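Local coordinates for spore germination lipase LipC (Metagenome, PDB 6NKD), which probably hydrolyses ester bonds of lipids as a GDSL-family lipase, with a likely role in spore germination, at residues 6-11 against 73-78. Numbering follows the deposited sequence.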
ATOM      1  N   THR A   6     -17.540 -16.913  -2.482  1.00 80.45           N
ATOM      2  CA  THR A   6     -17.389 -15.492  -2.749  1.00 81.32           C
ATOM      3  C   THR A   6     -17.543 -14.708  -1.451  1.00 80.14           C
ATOM      4  O   THR A   6     -18.261 -15.118  -0.535  1.00 81.64           O
ATOM      5  CB  THR A   6     -18.402 -15.008  -3.794  1.00 86.33           C
ATOM      6  OG1 THR A   6     -17.933 -13.793  -4.391  1.00 89.70           O
ATOM      7  CG2 THR A   6     -19.766 -14.752  -3.167  1.00 88.61           C
ATOM      8  N   ALA A   7     -16.836 -13.583  -1.369  1.00 78.10           N
ATOM      9  CA  ALA A   7     -16.834 -12.764  -0.166  1.00 76.19           C
ATOM     10  C   ALA A   7     -16.976 -11.302  -0.552  1.00 73.53           C
ATOM     11  O   ALA A   7     -16.229 -10.805  -1.401  1.00 74.07           O
ATOM     12  CB  ALA A   7     -15.554 -12.975   0.651  1.00 75.51           C
ATOM     13  N   LEU A   8     -17.933 -10.622   0.071  1.00 71.07           N
ATOM     14  CA  LEU A   8     -18.214  -9.223  -0.199  1.00 70.61           C
ATOM     15  C   LEU A   8     -18.203  -8.451   1.111  1.00 72.09           C
ATOM     16  O   LEU A   8     -18.567  -8.986   2.161  1.00 72.65           O
ATOM     17  CB  LEU A   8     -19.573  -9.052  -0.889  1.00 72.84           C
ATOM     18  CG  LEU A   8     -19.957 -10.149  -1.884  1.00 76.39           C
ATOM     19  CD1 LEU A   8     -21.467 -10.297  -1.956  1.00 80.23           C
ATOM     20  CD2 LEU A   8     -19.376  -9.853  -3.257  1.00 79.54           C
ATOM     21  N   GLY A   9     -17.777  -7.197   1.049  1.00 72.03           N
ATOM     22  CA  GLY A   9     -17.840  -6.358   2.229  1.00 72.10           C
ATOM     23  C   GLY A   9     -16.830  -5.225   2.164  1.00 72.17           C
ATOM     24  O   GLY A   9     -16.391  -4.822   1.088  1.00 73.46           O
ATOM     25  N   ASP A  10     -16.482  -4.730   3.351  1.00 70.38           N
ATOM     26  CA  ASP A  10     -15.644  -3.547   3.487  1.00 69.30           C
ATOM     27  C   ASP A  10     -14.219  -3.918   3.877  1.00 66.65           C
ATOM     28  O   ASP A  10     -13.638  -4.852   3.315  1.00 65.53           O
ATOM     29  CB  ASP A  10     -16.258  -2.587   4.511  1.00 70.07           C
ATOM     30  CG  ASP A  10     -16.578  -3.264   5.836  1.00 71.97           C
ATOM     31  OD1 ASP A  10     -16.968  -2.554   6.788  1.00 74.16           O
ATOM     32  OD2 ASP A  10     -16.425  -4.501   5.933  1.00 73.39           O
ATOM     33  N   SER A  11     -13.645  -3.192   4.839  1.00 66.09           N
ATOM     34  CA  SER A  11     -12.249  -3.414   5.203  1.00 63.67           C
ATOM     35  C   SER A  11     -12.050  -4.752   5.905  1.00 62.58           C
ATOM     36  O   SER A  11     -10.953  -5.319   5.849  1.00 63.65           O
ATOM     37  CB  SER A  11     -11.748  -2.272   6.088  1.00 60.99           C
ATOM     38  OG  SER A  11     -12.596  -2.078   7.205  1.00 59.39           O
ATOM     39  N   ASP A  73     -21.171 -21.216  -3.532  1.00 87.07           N
ATOM     40  CA  ASP A  73     -21.815 -22.095  -2.568  1.00 87.67           C
ATOM     41  C   ASP A  73     -21.867 -21.484  -1.175  1.00 83.48           C
ATOM     42  O   ASP A  73     -22.737 -21.859  -0.379  1.00 84.10           O
ATOM     43  CB  ASP A  73     -21.082 -23.438  -2.504  1.00 90.84           C
ATOM     44  CG  ASP A  73     -20.870 -24.051  -3.874  1.00 96.31           C
ATOM     45  OD1 ASP A  73     -21.808 -24.013  -4.699  1.00 99.40           O
ATOM     46  OD2 ASP A  73     -19.761 -24.566  -4.130  1.00 98.25           O
ATOM     47  N   VAL A  74     -20.954 -20.565  -0.868  1.00 79.53           N
ATOM     48  CA  VAL A  74     -20.906 -19.863   0.409  1.00 75.57           C
ATOM     49  C   VAL A  74     -20.675 -18.387   0.121  1.00 72.27           C
ATOM     50  O   VAL A  74     -19.831 -18.040  -0.712  1.00 72.53           O
ATOM     51  CB  VAL A  74     -19.797 -20.416   1.327  1.00 74.86           C
ATOM     52  CG1 VAL A  74     -19.720 -19.614   2.618  1.00 71.53           C
ATOM     53  CG2 VAL A  74     -20.030 -21.890   1.630  1.00 78.53           C
ATOM     54  N   ILE A  75     -21.429 -17.522   0.798  1.00 69.74           N
ATOM     55  CA  ILE A  75     -21.312 -16.077   0.641  1.00 66.90           C
ATOM     56  C   ILE A  75     -21.187 -15.451   2.023  1.00 63.73           C
ATOM     57  O   ILE A  75     -21.977 -15.760   2.921  1.00 63.88           O
ATOM     58  CB  ILE A  75     -22.517 -15.478  -0.110  1.00 68.62           C
ATOM     59  CG1 ILE A  75     -22.718 -16.172  -1.457  1.00 72.26           C
ATOM     60  CG2 ILE A  75     -22.331 -13.980  -0.306  1.00 67.02           C
ATOM     61  CD1 ILE A  75     -23.880 -15.627  -2.255  1.00 74.63           C
ATOM     62  N   THR A  76     -20.199 -14.576   2.191  1.00 60.72           N
ATOM     63  CA  THR A  76     -20.024 -13.813   3.419  1.00 58.71           C
ATOM     64  C   THR A  76     -20.114 -12.328   3.105  1.00 58.35           C
ATOM     65  O   THR A  76     -19.590 -11.867   2.085  1.00 59.90           O
ATOM     66  CB  THR A  76     -18.687 -14.125   4.097  1.00 56.96           C
ATOM     67  OG1 THR A  76     -17.616 -13.931   3.165  1.00 57.76           O
ATOM     68  CG2 THR A  76     -18.670 -15.558   4.603  1.00 47.97           C
ATOM     69  N   ILE A  77     -20.783 -11.580   3.980  1.00 56.51           N
ATOM     70  CA  ILE A  77     -21.011 -10.155   3.781  1.00 55.89           C
ATOM     71  C   ILE A  77     -20.630  -9.414   5.055  1.00 54.24           C
ATOM     72  O   ILE A  77     -21.013  -9.823   6.156  1.00 52.57           O
ATOM     73  CB  ILE A  77     -22.473  -9.853   3.401  1.00 57.98           C
ATOM     74  CG1 ILE A  77     -22.886 -10.660   2.168  1.00 59.71           C
ATOM     75  CG2 ILE A  77     -22.660  -8.365   3.144  1.00 58.21           C
ATOM     76  CD1 ILE A  77     -24.304 -10.403   1.717  1.00 62.20           C
ATOM     77  N   THR A  78     -19.869  -8.332   4.902  1.00 55.14           N
ATOM     78  CA  THR A  78     -19.567  -7.417   5.991  1.00 56.09           C
ATOM     79  C   THR A  78     -19.954  -6.007   5.570  1.00 62.29           C
ATOM     80  O   THR A  78     -20.029  -5.698   4.378  1.00 63.27           O
ATOM     81  CB  THR A  78     -18.080  -7.451   6.384  1.00 51.05           C
ATOM     82  OG1 THR A  78     -17.282  -6.936   5.311  1.00 51.11           O
ATOM     83  CG2 THR A  78     -17.641  -8.870   6.697  1.00 47.27           C
TER
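Thr78 OG1 donates to Asp10 OD2 over 2.7 Å, reaching the anti side of the carboxylate from 30° out of its plane. With chi1 66° the hydroxyl sits between the backbone N and carbonyl carbon of Thr78, which turns it to Asp10 and also lets it bond Thr13 OG1. Asp10 is the N-cap of helix 11-14; its OD2 also accepts a weak bond from Leu12 N. Behind this joint strands 3-9 and 74-77 run parallel in a ladder of backbone bonds. Leu8 N to Thr76 O, 2.9 Å, is the straightest at 176°. Leu8 O then accepts Thr78 N at 3.1 Å. Thr6 N bonds Val74 O at 3.1 Å, whereas Thr76 N to Thr6 O, at 3.4 Å, is weak. On one face Thr6 and Ile75 lie side by side, CG2 of the threonine 3.7 Å from CG1 of the isoleucine, and Leu8 CD1 rests against Ile75 CG2 at 4.1 Å. Helix 98-122 packs on Ile75 and Ile77. On the other face Ala7 CB lies beside Thr76 OG1, which is hydrogen-bonded to Tyr5 OH, and helix 25-37 covers Thr76. These are two adjacent inner strands of the five-stranded parallel sheet of an SGNH hydrolase; strand 3-9 leads through Gly9 and Asp10 of the GDSL motif to Ser11, the probable nucleophile, whose OG bonds His189 NE2.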